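PDB 5XN8: glycerol Dehydrogenase from Unidentified, which probably catalyses the NAD-dependent oxidation of glycerol to dihydroxyacetone, as a metal-dependent member of the iron-containing alcohol dehydrogenase family. Local coordinates for residues A[173-178]-A[239-244]; A[184-187]-A[193-196]; A[198-203]-A[246-251]; A[253-258]-A[327-332]. All blocks are in the same frame, centred on the assembly; numbering follows the deposited sequence.

Contact 1: residues A[173-178]-A[239-244]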
# COMPACT_ATOMS: atom_id res chain seq x y z
N LEU A 173 -4.39 28.26 -9.43
CA LEU A 173 -3.94 27.56 -8.21
C LEU A 173 -4.81 27.85 -6.99
O LEU A 173 -4.97 26.99 -6.13
CB LEU A 173 -2.48 27.94 -7.91
CG LEU A 173 -1.78 27.42 -6.64
CD1 LEU A 173 -1.08 26.09 -6.86
CD2 LEU A 173 -0.78 28.45 -6.14
N SER A 174 -5.37 29.05 -6.91
CA SER A 174 -6.27 29.42 -5.82
C SER A 174 -7.66 28.79 -5.86
O SER A 174 -8.39 28.86 -4.87
CB SER A 174 -6.50 30.92 -5.85
OG SER A 174 -7.38 31.25 -6.92
N THR A 175 -8.05 28.23 -7.00
CA THR A 175 -9.45 27.89 -7.23
C THR A 175 -9.93 26.76 -6.34
O THR A 175 -10.98 26.89 -5.70
CB THR A 175 -9.70 27.56 -8.71
OG1 THR A 175 -9.30 28.69 -9.50
CG2 THR A 175 -11.15 27.27 -8.98
N TRP A 176 -9.17 25.67 -6.29
CA TRP A 176 -9.50 24.53 -5.41
C TRP A 176 -9.59 24.92 -3.93
O TRP A 176 -10.48 24.46 -3.23
CB TRP A 176 -8.46 23.41 -5.56
CG TRP A 176 -8.52 22.39 -4.47
CD1 TRP A 176 -7.53 22.08 -3.60
CD2 TRP A 176 -9.64 21.57 -4.11
NE1 TRP A 176 -7.95 21.11 -2.73
CE2 TRP A 176 -9.25 20.78 -3.02
CE3 TRP A 176 -10.94 21.42 -4.62
CZ2 TRP A 176 -10.10 19.86 -2.41
CZ3 TRP A 176 -11.80 20.50 -4.01
CH2 TRP A 176 -11.37 19.73 -2.92
N PHE A 177 -8.66 25.76 -3.47
CA PHE A 177 -8.58 26.06 -2.04
C PHE A 177 -9.71 26.97 -1.56
O PHE A 177 -10.23 26.78 -0.45
CB PHE A 177 -7.23 26.65 -1.69
CG PHE A 177 -6.10 25.69 -1.91
CD1 PHE A 177 -5.88 24.66 -1.00
CD2 PHE A 177 -5.31 25.77 -3.04
CE1 PHE A 177 -4.86 23.76 -1.21
CE2 PHE A 177 -4.30 24.85 -3.25
CZ PHE A 177 -4.06 23.84 -2.33
N GLU A 178 -10.08 27.93 -2.40
CA GLU A 178 -11.20 28.83 -2.13
C GLU A 178 -12.55 28.17 -2.39
O GLU A 178 -13.53 28.43 -1.67
CB GLU A 178 -11.09 30.08 -3.00
CG GLU A 178 -9.85 30.92 -2.72
CD GLU A 178 -9.79 32.16 -3.57
OE1 GLU A 178 -9.47 32.07 -4.76
OE2 GLU A 178 -10.04 33.25 -3.03
N TYR A 239 -11.38 27.46 -18.38
CA TYR A 239 -12.67 26.82 -18.13
C TYR A 239 -12.76 26.24 -16.71
O TYR A 239 -13.74 26.49 -16.02
CB TYR A 239 -13.00 25.75 -19.19
CG TYR A 239 -14.46 25.34 -19.14
CD1 TYR A 239 -14.89 24.36 -18.26
CD2 TYR A 239 -15.40 25.97 -19.94
CE1 TYR A 239 -16.24 24.00 -18.19
CE2 TYR A 239 -16.75 25.62 -19.87
CZ TYR A 239 -17.17 24.64 -19.00
OH TYR A 239 -18.50 24.31 -18.96
N LEU A 240 -11.75 25.49 -16.29
CA LEU A 240 -11.80 24.81 -14.98
C LEU A 240 -11.75 25.80 -13.82
O LEU A 240 -12.46 25.62 -12.81
CB LEU A 240 -10.66 23.79 -14.83
CG LEU A 240 -10.49 22.70 -15.88
CD1 LEU A 240 -9.44 21.69 -15.44
CD2 LEU A 240 -11.82 21.98 -16.14
N SER A 241 -10.91 26.82 -13.94
CA SER A 241 -10.78 27.83 -12.90
C SER A 241 -11.98 28.77 -12.91
O SER A 241 -12.47 29.17 -11.86
CB SER A 241 -9.47 28.61 -13.07
OG SER A 241 -9.28 29.55 -12.01
N GLY A 242 -12.47 29.10 -14.12
CA GLY A 242 -13.63 29.96 -14.31
C GLY A 242 -14.95 29.44 -13.74
O GLY A 242 -15.66 30.19 -13.06
N ILE A 243 -15.27 28.19 -14.04
CA ILE A 243 -16.45 27.52 -13.44
C ILE A 243 -16.20 27.37 -11.94
O ILE A 243 -17.10 27.58 -11.13
CB ILE A 243 -16.73 26.12 -14.06
CG1 ILE A 243 -17.05 26.20 -15.56
CG2 ILE A 243 -17.87 25.41 -13.32
CD1 ILE A 243 -18.28 26.99 -15.93
N GLY A 244 -14.97 27.02 -11.58
CA GLY A 244 -14.56 26.88 -10.19
C GLY A 244 -14.81 28.08 -9.29
O GLY A 244 -15.37 27.91 -8.22

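Contact 2: residues A[184-187]-A[193-196]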
# COMPACT_ATOMS: atom_id res chain seq x y z
N ASP A 184 -16.93 23.79 2.38
CA ASP A 184 -16.92 23.49 3.82
C ASP A 184 -17.71 24.52 4.63
O ASP A 184 -18.39 24.16 5.59
CB ASP A 184 -15.49 23.41 4.37
CG ASP A 184 -14.69 22.25 3.79
OD1 ASP A 184 -15.30 21.24 3.35
OD2 ASP A 184 -13.44 22.36 3.79
N ALA A 185 -17.62 25.79 4.25
CA ALA A 185 -18.34 26.87 4.94
C ALA A 185 -19.83 26.93 4.64
O ALA A 185 -20.56 27.62 5.35
CB ALA A 185 -17.73 28.20 4.61
N ARG A 186 -20.27 26.25 3.58
CA ARG A 186 -21.62 26.37 3.04
C ARG A 186 -21.89 27.82 2.62
O ARG A 186 -22.95 28.38 2.90
CB ARG A 186 -22.68 25.84 4.03
CG ARG A 186 -22.35 24.50 4.69
CD ARG A 186 -22.84 23.30 3.91
NE ARG A 186 -22.34 23.31 2.54
CZ ARG A 186 -22.97 22.82 1.46
NH1 ARG A 186 -24.16 22.24 1.53
NH2 ARG A 186 -22.38 22.93 0.27
N ALA A 187 -20.90 28.41 1.95
CA ALA A 187 -20.95 29.80 1.53
C ALA A 187 -21.52 29.93 0.13
O ALA A 187 -21.22 29.11 -0.73
CB ALA A 187 -19.56 30.40 1.58
N GLY A 193 -26.16 30.13 -5.18
CA GLY A 193 -26.47 29.12 -4.17
C GLY A 193 -25.25 28.38 -3.66
O GLY A 193 -24.14 28.87 -3.73
N GLN A 194 -25.48 27.18 -3.14
CA GLN A 194 -24.40 26.30 -2.72
C GLN A 194 -23.70 25.71 -3.95
O GLN A 194 -24.20 25.83 -5.07
CB GLN A 194 -24.93 25.16 -1.84
CG GLN A 194 -25.71 25.58 -0.60
CD GLN A 194 -24.91 26.42 0.37
OE1 GLN A 194 -23.68 26.29 0.45
NE2 GLN A 194 -25.58 27.28 1.11
N SER A 195 -22.55 25.08 -3.73
CA SER A 195 -21.82 24.45 -4.83
C SER A 195 -22.42 23.10 -5.21
O SER A 195 -22.79 22.30 -4.35
CB SER A 195 -20.35 24.25 -4.48
OG SER A 195 -19.63 23.91 -5.65
N THR A 196 -22.50 22.88 -6.51
CA THR A 196 -22.72 21.55 -7.05
C THR A 196 -21.42 20.77 -6.87
O THR A 196 -20.37 21.37 -6.68
CB THR A 196 -23.09 21.60 -8.55
OG1 THR A 196 -22.05 22.29 -9.27
CG2 THR A 196 -24.41 22.29 -8.77

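Contact 3: residues A[198-203]-A[246-251]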
# COMPACT_ATOMS: atom_id res chain seq x y z
N ALA A 198 -20.24 19.04 -9.33
CA ALA A 198 -19.65 19.36 -10.64
C ALA A 198 -18.61 20.47 -10.58
O ALA A 198 -17.47 20.29 -11.01
CB ALA A 198 -20.75 19.74 -11.62
N ALA A 199 -19.03 21.61 -10.05
CA ALA A 199 -18.19 22.80 -9.93
C ALA A 199 -16.99 22.59 -9.02
O ALA A 199 -15.88 23.04 -9.34
CB ALA A 199 -19.03 23.97 -9.43
N LEU A 200 -17.21 21.92 -7.89
CA LEU A 200 -16.13 21.59 -6.95
C LEU A 200 -15.16 20.56 -7.52
O LEU A 200 -13.96 20.65 -7.27
CB LEU A 200 -16.72 21.05 -5.64
CG LEU A 200 -15.73 20.69 -4.52
CD1 LEU A 200 -15.13 21.94 -3.91
CD2 LEU A 200 -16.38 19.84 -3.45
N SER A 201 -15.67 19.58 -8.25
CA SER A 201 -14.83 18.59 -8.92
C SER A 201 -13.91 19.24 -9.95
O SER A 201 -12.75 18.86 -10.07
CB SER A 201 -15.68 17.52 -9.60
OG SER A 201 -16.22 18.04 -10.79
N LEU A 202 -14.44 20.20 -10.71
CA LEU A 202 -13.66 20.94 -11.71
C LEU A 202 -12.65 21.88 -11.06
O LEU A 202 -11.55 22.08 -11.58
CB LEU A 202 -14.57 21.73 -12.65
CG LEU A 202 -15.43 20.94 -13.64
CD1 LEU A 202 -16.42 21.89 -14.30
CD2 LEU A 202 -14.62 20.22 -14.70
N ALA A 203 -13.02 22.45 -9.92
CA ALA A 203 -12.08 23.17 -9.05
C ALA A 203 -10.88 22.32 -8.66
O ALA A 203 -9.75 22.80 -8.71
CB ALA A 203 -12.78 23.68 -7.80
N GLU A 246 -16.67 30.99 -9.96
CA GLU A 246 -17.99 31.60 -10.09
C GLU A 246 -19.10 30.75 -9.48
O GLU A 246 -20.03 31.30 -8.88
CB GLU A 246 -18.30 31.89 -11.56
CG GLU A 246 -19.57 32.70 -11.78
CD GLU A 246 -19.77 33.08 -13.23
OE1 GLU A 246 -19.83 32.16 -14.09
OE2 GLU A 246 -19.87 34.29 -13.52
N SER A 247 -19.02 29.43 -9.67
CA SER A 247 -20.05 28.49 -9.23
C SER A 247 -19.69 27.64 -8.01
O SER A 247 -20.55 26.93 -7.47
CB SER A 247 -20.45 27.58 -10.39
OG SER A 247 -21.04 28.33 -11.44
N SER A 248 -18.43 27.68 -7.56
CA SER A 248 -18.04 27.04 -6.29
C SER A 248 -17.74 28.09 -5.22
O SER A 248 -18.26 27.99 -4.11
CB SER A 248 -16.87 26.07 -6.51
OG SER A 248 -17.06 24.86 -5.79
N GLY A 249 -16.91 29.09 -5.55
CA GLY A 249 -16.72 30.28 -4.70
C GLY A 249 -15.29 30.80 -4.55
O GLY A 249 -14.32 30.03 -4.69
N LEU A 250 -15.18 32.11 -4.27
CA LEU A 250 -13.95 32.78 -3.84
C LEU A 250 -13.91 32.86 -2.31
O LEU A 250 -14.95 32.83 -1.66
CB LEU A 250 -13.89 34.22 -4.36
CG LEU A 250 -13.98 34.47 -5.86
CD1 LEU A 250 -14.21 35.95 -6.13
CD2 LEU A 250 -12.71 34.00 -6.55
N ALA A 251 -12.72 33.01 -1.75
CA ALA A 251 -12.56 33.05 -0.30
C ALA A 251 -11.34 33.90 0.10
O ALA A 251 -11.24 35.03 -0.36
CB ALA A 251 -12.53 31.63 0.28

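Contact 4: residues A[253-258]-A[327-332]. With ZN (zinc ion), chain E.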
# COMPACT_ATOMS: atom_id res chain seq x y z
N ALA A 253 -7.88 33.90 -0.41
CA ALA A 253 -6.84 34.25 -1.38
C ALA A 253 -7.11 35.52 -2.20
O ALA A 253 -6.21 36.35 -2.38
CB ALA A 253 -6.57 33.08 -2.31
N HIS A 254 -8.33 35.64 -2.69
CA HIS A 254 -8.75 36.79 -3.53
C HIS A 254 -9.07 38.04 -2.71
O HIS A 254 -8.86 39.16 -3.17
CB HIS A 254 -9.94 36.37 -4.41
CG HIS A 254 -9.53 35.87 -5.76
ND1 HIS A 254 -9.19 34.56 -6.01
CD2 HIS A 254 -9.48 36.50 -6.94
CE1 HIS A 254 -8.87 34.43 -7.28
NE2 HIS A 254 -9.06 35.59 -7.89
N ALA A 255 -9.57 37.86 -1.50
CA ALA A 255 -9.69 38.96 -0.54
C ALA A 255 -8.33 39.56 -0.19
O ALA A 255 -8.19 40.78 -0.11
CB ALA A 255 -10.40 38.52 0.72
N ILE A 256 -7.32 38.71 0.01
CA ILE A 256 -5.95 39.17 0.33
C ILE A 256 -5.35 39.88 -0.89
O ILE A 256 -4.71 40.93 -0.72
CB ILE A 256 -5.01 38.04 0.84
CG1 ILE A 256 -5.48 37.55 2.22
CG2 ILE A 256 -3.55 38.49 0.89
CD1 ILE A 256 -4.77 36.31 2.71
N HIS A 257 -5.56 39.34 -2.09
CA HIS A 257 -5.19 40.03 -3.33
C HIS A 257 -5.73 41.45 -3.36
O HIS A 257 -5.01 42.37 -3.71
CB HIS A 257 -5.70 39.26 -4.57
CG HIS A 257 -5.82 40.11 -5.80
ND1 HIS A 257 -6.89 40.96 -6.03
CD2 HIS A 257 -5.00 40.25 -6.87
CE1 HIS A 257 -6.72 41.58 -7.18
NE2 HIS A 257 -5.59 41.17 -7.71
N ASN A 258 -7.00 41.61 -3.00
CA ASN A 258 -7.62 42.94 -2.95
C ASN A 258 -7.03 43.81 -1.85
O ASN A 258 -6.89 45.02 -2.03
CB ASN A 258 -9.15 42.83 -2.77
CG ASN A 258 -9.84 42.22 -3.97
OD1 ASN A 258 -9.27 42.08 -5.05
ND2 ASN A 258 -11.10 41.86 -3.79
N LYS A 327 -6.45 44.71 7.27
CA LYS A 327 -7.72 45.42 7.50
C LYS A 327 -8.57 45.47 6.25
O LYS A 327 -9.78 45.21 6.30
CB LYS A 327 -7.50 46.86 7.98
CG LYS A 327 -6.91 46.98 9.38
CD LYS A 327 -6.62 48.44 9.75
CE LYS A 327 -7.85 49.36 9.77
NZ LYS A 327 -7.51 50.80 9.94
N ALA A 328 -7.94 45.84 5.14
CA ALA A 328 -8.64 45.95 3.86
C ALA A 328 -9.12 44.60 3.33
O ALA A 328 -10.13 44.54 2.62
CB ALA A 328 -7.75 46.65 2.83
N THR A 329 -8.41 43.53 3.69
CA THR A 329 -8.83 42.15 3.41
C THR A 329 -10.14 41.79 4.10
O THR A 329 -11.00 41.14 3.50
CB THR A 329 -7.75 41.13 3.85
OG1 THR A 329 -6.51 41.41 3.18
CG2 THR A 329 -8.15 39.69 3.51
N CYS A 330 -10.29 42.19 5.36
CA CYS A 330 -11.47 41.84 6.17
C CYS A 330 -12.62 42.85 6.10
O CYS A 330 -13.56 42.77 6.88
CB CYS A 330 -11.04 41.64 7.63
SG CYS A 330 -9.87 40.27 7.81
N ALA A 331 -12.56 43.78 5.14
CA ALA A 331 -13.61 44.76 4.92
C ALA A 331 -14.95 44.09 4.64
O ALA A 331 -15.01 43.00 4.07
CB ALA A 331 -13.23 45.69 3.78
N GLU A 332 -16.03 44.76 5.02
CA GLU A 332 -17.38 44.24 4.81
C GLU A 332 -17.64 44.01 3.31
O GLU A 332 -17.38 44.89 2.49
CB GLU A 332 -18.42 45.19 5.39
CG GLU A 332 -19.82 44.59 5.50
CD GLU A 332 -20.92 45.63 5.58
OE1 GLU A 332 -20.87 46.63 4.83
OE2 GLU A 332 -21.85 45.44 6.39
ZN ZN E . -8.63 35.86 -10.01
O HOH W 1 -10.32 37.13 -9.68

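Contact 1: residues A[173-178]-A[239-244]
Between 173-178 and 239-244, Thr175 carries nearly all of the contact from its side, and its two branches do different work. The methyl CG2 lies against bare backbone: it is 3.6 Å from Gly244 CA and 3.7 Å from Ser241 O. Glycine suits this place because the methyl comes in on the side where any larger residue would carry its CB. The hydroxyl branch turns to Ser241, with Thr175 OG1 2.7 Å from Ser241 OG. A chi1 of -57° sets OG1 beside the backbone N and turns CG2 anti to it; Ala172 O is then a second acceptor within reach, competing for the one hydroxyl proton. Ser241 OG also bonds Asp121 OD2. Such small residues let the chains come close, Thr175 CA lying 5.8 Å from Ser241 CA.

Both helices, 162-185 and 228-247, belong to the helical part of the iron-containing alcohol dehydrogenase fold, beside the cleft that holds the metal. Asp121 is probably a glycerol-binding residue, by similarity, and Ser241 is well placed to help position its carboxylate; the zinc ion is about 7 Å from the Ser241 side chain.

The axes come within 9.1 Å at their closest and diverge at 35°, so the packing loosens away from Thr175. The touching residues are all buried, and this loose part is not a solvent side. Leu240 makes only a marginal approach, its end leading off to Leu202 and Leu205 of helix 197-223, while Leu173 and Trp176 point away. Beside the contact, Ser174 OG has Glu178 OE1 (3.1 Å) and Asp171 O within reach of its single proton.

Contact 2: residues A[184-187]-A[193-196]
Over one face of the Arg186 guanidinium sits the amide oxygen of Gln194, OE1, 3.5 Å above the plane and displaced toward the rim on the side of NH2. The two flat groups are not stacked: guanidinium and amide planes are turned 48° apart, and the side chains cross at about a right angle. NH2 of Arg186 is 3.6 Å from OE1 of Gln194, a polar approach from above rather than a hydrogen bond, though the positive group would probably still attract the oxygen. Arg186 NE has its own bond to Tyr183 O, which helps fix how the guanidinium is turned.

Just past helix 162-185, Arg186 takes a positive phi and completes a Schellman motif, with two bonds back into the last turn. The chain returning through the loop between helices 162-185 and 197-223 leads to Thr196, the N-cap of the second helix, whose hydroxyl OG1 bonds Ala199 N. Just before it, Ser195 OG bonds Thr196 O at 2.8 Å and has Ser248 OG as a further partner.

The same amide also rests on the Arg186 backbone. Gln194 NE2 gives a weak hydrogen bond to Arg186 O, 3.4 Å long with an N-H...O angle of 147°. Gln194 OE1 lies 3.2 Å from Arg186 C but is not bonded to Arg186 O, a fellow acceptor. Glutamine suits the place because NE2 supplies the weak bond while OE1 sits over the guanidinium face. Gln194 is bent at its second torsion (chi2 -60°), folding the amide back over this peptide. Backbone hydrogen bonds to Leu2 and Val4 hold Gln194, and Pro340 of a neighbouring subunit packs against Arg186.

Contact 3: residues A[198-203]-A[246-251]
Ser248, near the C-terminal end of helix 228-247, reaches into the side of helix 197-223, alongside Ala199 and Leu200. Its CB lies 4.2 Å from the CB of Ala199, a plain van der Waals approach. The next atom, OG, goes deeper: it is 3.6 Å from Leu200 CA and 3.8 Å from Leu200 CB, with CD1 of the leucine at 4.0 Å. At this spot the hydroxyl touches only hydrocarbon and backbone of the helix, and its polar need is met by a hydrogen bond to Ser195 OG. The torsion is off the staggered positions (chi1 -138°), an orientation in keeping with the pull of that bond.

Ser247 meets the same alanine methyl from a neighbouring direction: Ala199 CB is 4.0 Å from Ser247 CB and 3.9 Å from Ser247 O. An alanine suits this helix face because its single methyl fits against both serines. Ser247 OG is itself bonded to Gln6 N.

Two long helices of the dehydrogenase's all-helical region, 197-223 and 228-247, are brought together here. Gly249 turns the chain away with a positive phi (139°), where a CB would press on the Ser248 carbonyl oxygen. On the far flank of helix 197-223, Ser201 OG joins Leu202 N on one face of Ala198 O, and a neighbouring subunit approaches there, with its Glu235 bonding Ala198 N.

Contact 4: residues A[253-258]-A[327-332]
Behind the zinc site, on the short helix 252-260 that carries the metal ligand His254, Ala255 and Ile256 receive the methyl of Thr329. On the metal side, His254 NE2 binds zinc at 2.2 Å and a water lies 2.1 Å from the same ion, while Asp171 and His271 complete the protein ligands. His254 ND1 bonds Glu178 OE1, a second-shell carboxylate that probably helps hold the ring's rotation.

Thr329 CG2 fits between two residues: it is 3.7 Å from Ala255 C, 3.8 Å from Ala255 CB and 3.7 Å from Ile256 CG1. With OG1 beside the backbone N (chi1 -58°), the methyl is left anti and points at helix 252-260, while the hydroxyl bonds Val325 O, satisfying a buried polar atom. Alanine's small side chain lets the backbones come close, Ala255 CA being 5.1 Å from Thr329 CA.

The contact joins helix 252-260 to the last turn of helix 318-329, just before the chain leaves helical geometry at Cys330. Helix 345-363 closes one side through Ile352 on Ile256 and Val348 on Thr329, and helix 271-285 lies against Ile256 through Ala281.

How the contacts relate
Helices 162-185, 197-223, 228-247 and 252-260 tie the four contacts together. Contacts 1 and 3 are neighbours, centres 6 Å apart, sharing helix 228-247; Gly244 O reaches Gly249 N at 3.3 Å, and Glu178 OE2 lies 3.0 Å from Ala251 N. Contact 2 joins contact 3 through Ser195 OG, 2.8 Å from Ser248 OG. Contact 4 lies about 18 Å from contact 1, centre to centre, yet Glu178 OE1 is 2.8 Å from His254 ND1. Contact 4 holds zinc ligand His254, and the Ser241 side chain of contact 1 is about 7 Å from the zinc ion; in contact 3 the Ser248 side chain is about 13 Å from it, and contact 2 lies away from the active site.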